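Local coordinates for octaprenyl Pyrophosphate Synthase (Helicobacter pylori, PDB 3TC1), which probably catalyses the chain elongation of an allylic diphosphate with isopentenyl diphosphate units to give the C40 product octaprenyl diphosphate, with magnesium as cofactor, at residues Y185-F188 with G189-G193; K235-Q238 with H239-G242; E290-L293 with I294-K297. One frame throughout, in Å; residues are numbered along the deposited sequence.

Contact 1 of 3, residues Y185-F188 with G189-G193; sequences YADF and GLNFG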
ATOM      1  N   TYR B 185      10.968  -7.329 -25.095  1.00 26.74           N
ATOM      2  CA  TYR B 185      10.434  -6.119 -24.497  1.00 27.03           C
ATOM      3  C   TYR B 185      10.769  -5.924 -23.023  1.00 25.65           C
ATOM      4  O   TYR B 185      10.833  -4.791 -22.549  1.00 26.21           O
ATOM      5  CB  TYR B 185       8.931  -6.064 -24.756  1.00 28.21           C
ATOM      6  CG  TYR B 185       8.646  -5.863 -26.230  1.00 30.39           C
ATOM      7  CD1 TYR B 185       8.812  -4.612 -26.823  1.00 30.85           C
ATOM      8  CD2 TYR B 185       8.290  -6.937 -27.048  1.00 31.93           C
ATOM      9  CE1 TYR B 185       8.639  -4.434 -28.189  1.00 32.88           C
ATOM     10  CE2 TYR B 185       8.117  -6.770 -28.420  1.00 32.85           C
ATOM     11  CZ  TYR B 185       8.293  -5.516 -28.982  1.00 34.63           C
ATOM     12  OH  TYR B 185       8.122  -5.340 -30.335  1.00 35.89           O
ATOM     13  N   ALA B 186      10.993  -7.016 -22.301  1.00 17.72           N
ATOM     14  CA  ALA B 186      11.370  -6.909 -20.899  1.00 18.20           C
ATOM     15  C   ALA B 186      12.784  -6.329 -20.899  1.00 19.05           C
ATOM     16  O   ALA B 186      13.127  -5.477 -20.080  1.00 17.15           O
ATOM     17  CB  ALA B 186      11.368  -8.281 -20.242  1.00 17.07           C
ATOM     18  N   ASP B 187      13.592  -6.800 -21.845  1.00 19.91           N
ATOM     19  CA  ASP B 187      14.970  -6.350 -21.990  1.00 23.78           C
ATOM     20  C   ASP B 187      14.998  -4.867 -22.358  1.00 21.51           C
ATOM     21  O   ASP B 187      15.799  -4.102 -21.817  1.00 19.39           O
ATOM     22  CB  ASP B 187      15.675  -7.183 -23.067  1.00 53.80           C
ATOM     23  CG  ASP B 187      17.183  -7.025 -23.036  1.00 59.67           C
ATOM     24  OD1 ASP B 187      17.782  -7.263 -21.966  1.00 62.79           O
ATOM     25  OD2 ASP B 187      17.769  -6.672 -24.080  1.00 64.83           O
ATOM     26  N   PHE B 188      14.123  -4.462 -23.274  1.00 24.51           N
ATOM     27  CA  PHE B 188      14.044  -3.058 -23.675  1.00 23.52           C
ATOM     28  C   PHE B 188      13.598  -2.223 -22.480  1.00 23.24           C
ATOM     29  O   PHE B 188      14.133  -1.144 -22.227  1.00 24.50           O
ATOM     30  CB  PHE B 188      13.035  -2.866 -24.809  1.00 20.67           C
ATOM     31  CG  PHE B 188      12.761  -1.417 -25.136  1.00 20.93           C
ATOM     32  CD1 PHE B 188      13.558  -0.731 -26.053  1.00 20.49           C
ATOM     33  CD2 PHE B 188      11.733  -0.729 -24.498  1.00 22.43           C
ATOM     34  CE1 PHE B 188      13.333   0.621 -26.326  1.00 21.48           C
ATOM     35  CE2 PHE B 188      11.500   0.625 -24.763  1.00 23.11           C
ATOM     36  CZ  PHE B 188      12.302   1.300 -25.679  1.00 22.29           C
ATOM     37  N   GLY B 189      12.611  -2.730 -21.749  1.00 18.80           N
ATOM     38  CA  GLY B 189      12.106  -2.015 -20.591  1.00 17.43           C
ATOM     39  C   GLY B 189      13.127  -1.809 -19.486  1.00 17.44           C
ATOM     40  O   GLY B 189      13.221  -0.719 -18.923  1.00 15.37           O
ATOM     41  N   LEU B 190      13.895  -2.848 -19.168  1.00 19.95           N
ATOM     42  CA  LEU B 190      14.894  -2.759 -18.104  1.00 20.33           C
ATOM     43  C   LEU B 190      15.981  -1.733 -18.416  1.00 22.26           C
ATOM     44  O   LEU B 190      16.324  -0.896 -17.576  1.00 21.02           O
ATOM     45  CB  LEU B 190      15.546  -4.124 -17.869  1.00 21.45           C
ATOM     46  CG  LEU B 190      16.574  -4.181 -16.736  1.00 20.96           C
ATOM     47  CD1 LEU B 190      15.861  -3.988 -15.400  1.00 21.60           C
ATOM     48  CD2 LEU B 190      17.309  -5.520 -16.763  1.00 20.85           C
ATOM     49  N   ASN B 191      16.532  -1.803 -19.622  1.00 19.80           N
ATOM     50  CA  ASN B 191      17.578  -0.869 -20.004  1.00 19.24           C
ATOM     51  C   ASN B 191      17.050   0.558 -20.161  1.00 16.94           C
ATOM     52  O   ASN B 191      17.725   1.506 -19.783  1.00 18.26           O
ATOM     53  CB  ASN B 191      18.270  -1.355 -21.280  1.00 21.06           C
ATOM     54  CG  ASN B 191      19.110  -2.601 -21.039  1.00 22.66           C
ATOM     55  OD1 ASN B 191      18.682  -3.724 -21.313  1.00 26.81           O
ATOM     56  ND2 ASN B 191      20.307  -2.408 -20.502  1.00 21.85           N
ATOM     57  N   PHE B 192      15.848   0.712 -20.710  1.00 16.78           N
ATOM     58  CA  PHE B 192      15.261   2.041 -20.860  1.00 18.23           C
ATOM     59  C   PHE B 192      15.070   2.639 -19.470  1.00 18.68           C
ATOM     60  O   PHE B 192      15.296   3.829 -19.262  1.00 17.26           O
ATOM     61  CB  PHE B 192      13.894   1.967 -21.555  1.00 21.32           C
ATOM     62  CG  PHE B 192      13.182   3.296 -21.628  1.00 22.17           C
ATOM     63  CD1 PHE B 192      13.363   4.143 -22.721  1.00 24.63           C
ATOM     64  CD2 PHE B 192      12.376   3.728 -20.577  1.00 22.36           C
ATOM     65  CE1 PHE B 192      12.753   5.402 -22.762  1.00 24.28           C
ATOM     66  CE2 PHE B 192      11.764   4.984 -20.610  1.00 22.99           C
ATOM     67  CZ  PHE B 192      11.955   5.822 -21.706  1.00 23.47           C
ATOM     68  N   GLY B 193      14.630   1.800 -18.531  1.00 17.57           N
ATOM     69  CA  GLY B 193      14.404   2.243 -17.166  1.00 16.80           C
ATOM     70  C   GLY B 193      15.680   2.684 -16.473  1.00 17.00           C
ATOM     71  O   GLY B 193      15.677   3.649 -15.710  1.00 15.44           O
TER

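Contact 2 of 3, residues K235-Q238 with H239-G242; sequences KLNQ and HDQG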
ATOM      1  N   LYS B 235      36.807  10.763  -7.812  1.00 17.81           N
ATOM      2  CA  LYS B 235      37.857  11.600  -8.411  1.00 18.58           C
ATOM      3  C   LYS B 235      38.386  12.691  -7.481  1.00 18.56           C
ATOM      4  O   LYS B 235      39.474  13.227  -7.705  1.00 19.17           O
ATOM      5  CB  LYS B 235      37.333  12.291  -9.676  1.00 21.29           C
ATOM      6  CG  LYS B 235      36.763  11.381 -10.742  1.00 26.40           C
ATOM      7  CD  LYS B 235      37.842  10.816 -11.643  1.00 29.60           C
ATOM      8  CE  LYS B 235      37.223  10.015 -12.780  1.00 31.88           C
ATOM      9  NZ  LYS B 235      36.281  10.839 -13.590  1.00 35.63           N
ATOM     10  N   LEU B 236      37.618  13.032  -6.451  1.00 19.52           N
ATOM     11  CA  LEU B 236      38.006  14.091  -5.519  1.00 19.41           C
ATOM     12  C   LEU B 236      39.217  13.770  -4.662  1.00 20.35           C
ATOM     13  O   LEU B 236      39.455  12.616  -4.310  1.00 19.08           O
ATOM     14  CB  LEU B 236      36.843  14.426  -4.582  1.00 16.82           C
ATOM     15  CG  LEU B 236      35.558  15.004  -5.176  1.00 17.19           C
ATOM     16  CD1 LEU B 236      34.515  15.166  -4.072  1.00 14.35           C
ATOM     17  CD2 LEU B 236      35.858  16.341  -5.841  1.00 14.31           C
ATOM     18  N   ASN B 237      39.987  14.799  -4.322  1.00 18.30           N
ATOM     19  CA  ASN B 237      41.124  14.582  -3.450  1.00 18.66           C
ATOM     20  C   ASN B 237      40.534  14.458  -2.048  1.00 20.76           C
ATOM     21  O   ASN B 237      39.358  14.737  -1.826  1.00 20.49           O
ATOM     22  CB  ASN B 237      42.143  15.737  -3.512  1.00 20.99           C
ATOM     23  CG  ASN B 237      41.525  17.105  -3.238  1.00 23.47           C
ATOM     24  OD1 ASN B 237      40.618  17.244  -2.415  1.00 22.97           O
ATOM     25  ND2 ASN B 237      42.041  18.132  -3.916  1.00 23.83           N
ATOM     26  N   GLN B 238      41.359  14.020  -1.115  1.00 22.54           N
ATOM     27  CA  GLN B 238      40.965  13.830   0.271  1.00 25.87           C
ATOM     28  C   GLN B 238      40.266  15.054   0.871  1.00 24.30           C
ATOM     29  O   GLN B 238      39.262  14.928   1.578  1.00 25.07           O
ATOM     30  CB  GLN B 238      42.225  13.483   1.056  1.00 43.80           C
ATOM     31  CG  GLN B 238      42.041  13.032   2.470  1.00 48.14           C
ATOM     32  CD  GLN B 238      43.377  12.646   3.068  1.00 50.25           C
ATOM     33  OE1 GLN B 238      44.008  11.687   2.626  1.00 52.04           O
ATOM     34  NE2 GLN B 238      43.829  13.408   4.058  1.00 51.24           N
ATOM     35  N   HIS B 239      40.793  16.240   0.587  1.00 20.06           N
ATOM     36  CA  HIS B 239      40.205  17.469   1.107  1.00 18.21           C
ATOM     37  C   HIS B 239      38.772  17.674   0.613  1.00 17.23           C
ATOM     38  O   HIS B 239      37.861  17.919   1.410  1.00 17.01           O
ATOM     39  CB  HIS B 239      41.052  18.686   0.712  1.00 21.43           C
ATOM     40  CG  HIS B 239      40.449  19.994   1.115  1.00 22.71           C
ATOM     41  ND1 HIS B 239      40.424  20.437   2.423  1.00 24.44           N
ATOM     42  CD2 HIS B 239      39.812  20.946   0.392  1.00 23.75           C
ATOM     43  CE1 HIS B 239      39.803  21.597   2.484  1.00 24.61           C
ATOM     44  NE2 HIS B 239      39.419  21.931   1.262  1.00 24.72           N
ATOM     45  N   ASP B 240      38.569  17.576  -0.698  1.00 15.23           N
ATOM     46  CA  ASP B 240      37.236  17.776  -1.254  1.00 15.26           C
ATOM     47  C   ASP B 240      36.268  16.667  -0.852  1.00 15.23           C
ATOM     48  O   ASP B 240      35.067  16.913  -0.717  1.00 13.12           O
ATOM     49  CB  ASP B 240      37.293  17.893  -2.781  1.00 17.56           C
ATOM     50  CG  ASP B 240      38.017  19.155  -3.247  1.00 21.11           C
ATOM     51  OD1 ASP B 240      38.033  20.156  -2.496  1.00 20.09           O
ATOM     52  OD2 ASP B 240      38.554  19.149  -4.376  1.00 21.23           O
ATOM     53  N   GLN B 241      36.780  15.452  -0.674  1.00 20.02           N
ATOM     54  CA  GLN B 241      35.918  14.348  -0.264  1.00 20.85           C
ATOM     55  C   GLN B 241      35.332  14.699   1.100  1.00 20.37           C
ATOM     56  O   GLN B 241      34.148  14.467   1.360  1.00 19.96           O
ATOM     57  CB  GLN B 241      36.702  13.031  -0.185  1.00 20.03           C
ATOM     58  CG  GLN B 241      37.113  12.473  -1.543  1.00 22.15           C
ATOM     59  CD  GLN B 241      37.721  11.086  -1.446  1.00 24.16           C
ATOM     60  OE1 GLN B 241      38.624  10.853  -0.649  1.00 23.63           O
ATOM     61  NE2 GLN B 241      37.231  10.159  -2.265  1.00 25.64           N
ATOM     62  N   GLY B 242      36.166  15.274   1.963  1.00 16.16           N
ATOM     63  CA  GLY B 242      35.700  15.673   3.282  1.00 15.00           C
ATOM     64  C   GLY B 242      34.594  16.708   3.163  1.00 15.72           C
ATOM     65  O   GLY B 242      33.573  16.638   3.856  1.00 13.40           O
TER
HETATM   66  O   HOH W   1      39.522  17.208  -5.653  1.00 23.93           O
HETATM   67  O   HOH W   2      40.702  20.972  -3.446  1.00 30.23           O

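Contact 3 of 3, residues E290-L293 with I294-K297; sequences ENNL and ILEK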
ATOM      1  N   GLU B 290      12.530  -5.834 -34.224  1.00 62.29           N
ATOM      2  CA  GLU B 290      11.227  -5.224 -34.460  1.00 61.60           C
ATOM      3  C   GLU B 290      11.436  -3.914 -35.210  1.00 60.07           C
ATOM      4  O   GLU B 290      12.571  -3.528 -35.488  1.00 61.36           O
ATOM      5  CB  GLU B 290      10.525  -4.951 -33.128  1.00 57.60           C
ATOM      6  CG  GLU B 290      10.758  -6.020 -32.069  1.00 60.46           C
ATOM      7  CD  GLU B 290      10.247  -7.391 -32.476  1.00 62.23           C
ATOM      8  OE1 GLU B 290      10.512  -8.363 -31.739  1.00 64.67           O
ATOM      9  OE2 GLU B 290       9.579  -7.500 -33.526  1.00 63.03           O
ATOM     10  N   ASN B 291      10.345  -3.235 -35.538  1.00 37.60           N
ATOM     11  CA  ASN B 291      10.428  -1.964 -36.248  1.00 35.82           C
ATOM     12  C   ASN B 291       9.491  -0.986 -35.563  1.00 33.30           C
ATOM     13  O   ASN B 291       8.603  -0.401 -36.190  1.00 32.19           O
ATOM     14  CB  ASN B 291      10.016  -2.141 -37.711  1.00 69.64           C
ATOM     15  CG  ASN B 291      11.050  -1.598 -38.676  1.00 72.31           C
ATOM     16  OD1 ASN B 291      12.152  -2.136 -38.791  1.00 73.00           O
ATOM     17  ND2 ASN B 291      10.701  -0.523 -39.373  1.00 72.53           N
ATOM     18  N   ASN B 292       9.701  -0.809 -34.265  1.00 34.04           N
ATOM     19  CA  ASN B 292       8.867   0.076 -33.468  1.00 32.12           C
ATOM     20  C   ASN B 292       9.434   1.488 -33.399  1.00 31.39           C
ATOM     21  O   ASN B 292      10.335   1.770 -32.607  1.00 29.67           O
ATOM     22  CB  ASN B 292       8.723  -0.504 -32.060  1.00 31.21           C
ATOM     23  CG  ASN B 292       7.454  -0.065 -31.384  1.00 30.64           C
ATOM     24  OD1 ASN B 292       6.727  -0.885 -30.821  1.00 32.16           O
ATOM     25  ND2 ASN B 292       7.172   1.232 -31.430  1.00 28.40           N
ATOM     26  N   LEU B 293       8.890   2.373 -34.228  1.00 35.37           N
ATOM     27  CA  LEU B 293       9.338   3.760 -34.288  1.00 35.97           C
ATOM     28  C   LEU B 293       9.075   4.538 -33.002  1.00 35.24           C
ATOM     29  O   LEU B 293       9.895   5.359 -32.595  1.00 34.35           O
ATOM     30  CB  LEU B 293       8.663   4.474 -35.461  1.00 40.12           C
ATOM     31  CG  LEU B 293       8.870   3.837 -36.838  1.00 40.67           C
ATOM     32  CD1 LEU B 293       8.118   4.636 -37.890  1.00 40.36           C
ATOM     33  CD2 LEU B 293      10.356   3.783 -37.161  1.00 41.13           C
ATOM     34  N   ILE B 294       7.932   4.286 -32.370  1.00 36.11           N
ATOM     35  CA  ILE B 294       7.582   4.978 -31.131  1.00 35.74           C
ATOM     36  C   ILE B 294       8.595   4.695 -30.020  1.00 34.40           C
ATOM     37  O   ILE B 294       9.088   5.622 -29.376  1.00 33.66           O
ATOM     38  CB  ILE B 294       6.169   4.582 -30.635  1.00 43.15           C
ATOM     39  CG1 ILE B 294       5.107   5.027 -31.645  1.00 44.96           C
ATOM     40  CG2 ILE B 294       5.887   5.238 -29.295  1.00 43.74           C
ATOM     41  CD1 ILE B 294       5.145   4.281 -32.962  1.00 47.88           C
ATOM     42  N   LEU B 295       8.904   3.419 -29.800  1.00 26.87           N
ATOM     43  CA  LEU B 295       9.862   3.034 -28.765  1.00 26.56           C
ATOM     44  C   LEU B 295      11.266   3.530 -29.055  1.00 28.01           C
ATOM     45  O   LEU B 295      12.004   3.909 -28.136  1.00 26.67           O
ATOM     46  CB  LEU B 295       9.902   1.516 -28.600  1.00 22.59           C
ATOM     47  CG  LEU B 295       8.652   0.856 -28.020  1.00 22.04           C
ATOM     48  CD1 LEU B 295       8.966  -0.602 -27.717  1.00 24.31           C
ATOM     49  CD2 LEU B 295       8.213   1.579 -26.751  1.00 21.54           C
ATOM     50  N   GLU B 296      11.639   3.497 -30.333  1.00 30.75           N
ATOM     51  CA  GLU B 296      12.951   3.950 -30.742  1.00 33.47           C
ATOM     52  C   GLU B 296      12.996   5.443 -30.539  1.00 34.28           C
ATOM     53  O   GLU B 296      14.003   5.963 -30.120  1.00 34.83           O
ATOM     54  CB  GLU B 296      13.247   3.524 -32.197  1.00 47.03           C
ATOM     55  CG  GLU B 296      13.682   2.047 -32.276  1.00 50.15           C
ATOM     56  CD  GLU B 296      13.722   1.476 -33.685  1.00 53.69           C
ATOM     57  OE1 GLU B 296      13.986   2.257 -34.615  1.00 55.19           O
ATOM     58  OE2 GLU B 296      13.504   0.249 -33.860  1.00 54.07           O
ATOM     59  N   LYS B 297      11.876   6.114 -30.771  1.00 38.45           N
ATOM     60  CA  LYS B 297      11.769   7.559 -30.591  1.00 40.34           C
ATOM     61  C   LYS B 297      11.982   7.918 -29.121  1.00 40.64           C
ATOM     62  O   LYS B 297      12.768   8.808 -28.796  1.00 40.47           O
ATOM     63  CB  LYS B 297      10.382   8.029 -31.047  1.00 47.52           C
ATOM     64  CG  LYS B 297      10.078   9.507 -30.880  1.00 49.21           C
ATOM     65  CD  LYS B 297      10.886  10.379 -31.828  1.00 51.28           C
ATOM     66  CE  LYS B 297      10.262  11.768 -31.980  1.00 52.52           C
ATOM     67  NZ  LYS B 297      10.075  12.449 -30.671  1.00 52.88           N
TER

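Contact 1 of 3, residues Y185-F188 with G189-G193
Tyr185 to Gly193 form about two and a half turns of regular alpha-helix, in which the amides of Gly189, Leu190, Asn191 and Phe192 donate in order to the carbonyls of Tyr185, Ala186, Asp187 and Phe188. The first of these bonds, Gly189 N to Tyr185 O, is 2.8 Å long; that from Asn191 N to Asp187 O stretches to 3.3 Å. The two phenylalanines, one turn apart, carry the side-chain contact. Phe188 CG and Phe192 CG both stand anti to their backbone nitrogens (chi1 172° and 175°), which sends the rings off the helix in similar directions. Their planes are only 21° apart, yet the centroids lie 5.9 Å from each other and the rings are slid so far that they barely overlap. What closes on the Phe188 ring is the methylene of its partner: Phe192 CB sits above one face, offset toward the rim, 4.2 Å from Phe188 CE2. Phe188 also packs on Leu171 of helix 152-177 and Ala283 of helix 268-286, with Leu190 adding to the first and Asn191 to the second. This is the i to i+4 hydrogen-bonding of a core helix in the all-alpha polyprenyl synthase fold; farther along, helix 182-205 carries DDLLD, matching the family's second aspartate-rich motif.

Contact 2 of 3, residues K235-Q238 with H239-G242
Asn237 and Asp240 meet through the hydrogen bond that starts helix 238-246. Asn237 OD1 accepts from Asp240 N at 2.7 Å, with the N-H aimed at it almost straight (171°) and the donor nearly in line with the side-chain C=O. A chi1 of 54° tucks the amide between Asn237's own N and carbonyl carbon, folding OD1 over the first turn. Backbone bonds follow, Gln241 N to Asn237 O at 2.9 Å and Gly242 N to Gln238 O at 3.1 Å. Water adds a second layer: one molecule accepts from Asn237 N at 2.8 Å and donates to Asp240 OD2, while another joins Asn237 ND2 to Asp240 OD1, the latter link being weak. Asp240 OD2 also forms a salt bridge with Lys262, so the carboxylate connects the helix start to helix 253-265. Apolar contact comes from Leu236, whose CB lies 3.6 Å from Gln241 CG and whose CD2 branch packs 3.7 Å from Asp240 CB, the two side chains crossing at about a right angle. The amide of Gln241 turns back to Tyr233, NE2 bonding its carbonyl. The Asn237 OD1 to Asp240 N bond makes this an asparagine N-cap, with water bridging Asp240 OD2 to Asn237 N where a capping box would have a direct bond.

Contact 3 of 3, residues E290-L293 with I294-K297
The amide of Asn292 lies flat against Leu295: Leu295 CG sits over one face, 3.7 Å from Asn292 CG, and the CD1 branch of Leu295 continues across the same face. At the end of the amide, close to its plane, come the backbone N and CB of Ile294. The second flat group, the carboxylate of Glu296, has the carbonyl oxygen of Asn292 over one face, with Asn292 O 3.6 Å from Glu296 CD. The arrangement is the N-terminal start of helix 293-301, with Asn292 in the N-cap position. Its CG stands anti to the backbone N (chi1 -154°), which brings the amide round in front of the first helical turn. The backbone then closes that turn: Glu296 N donates to Asn292 O at 3.1 Å and Lys297 N to Leu293 O at 2.8 Å. Glu296 folds back alongside the first of these bonds, its CG 3.4 Å from Asn292 O, and its side chain also touches Ile287 in the preceding loop. Lys297 leads away from the cap to a salt bridge with Asp301 further along the helix. Ile294 and Leu295 both reach Ala45, joining the helix start to an earlier loop of the chain. The third helical residue, the capping-box position, is Leu295, whose side chain cannot accept from the N-cap amide; Asn292 N is buried without a partner in the model, and Glu296 OE2, from one residue further on, stops 4.0 Å from it.

How the contacts relate
Along the chain the three contacts follow in series: contact 1 within helix 182-205, contact 2 at the start of helix 238-246, contact 3 at the start of helix 293-301. Contacts 1 and 3 are neighbours, their centres about 13 Å apart. Tyr185 CE1 meets Leu295 CD1 at 3.9 Å and Phe188 CZ approaches Leu295 O at 3.6 Å, so the last helix packs on the core helix. Contact 2 lies far out, its centre about 36 Å from that of contact 1 and about 44 Å from that of contact 3. The set thus samples the helical core, a C-terminal helix laid against it, and a peripheral helix start of one all-alpha chain.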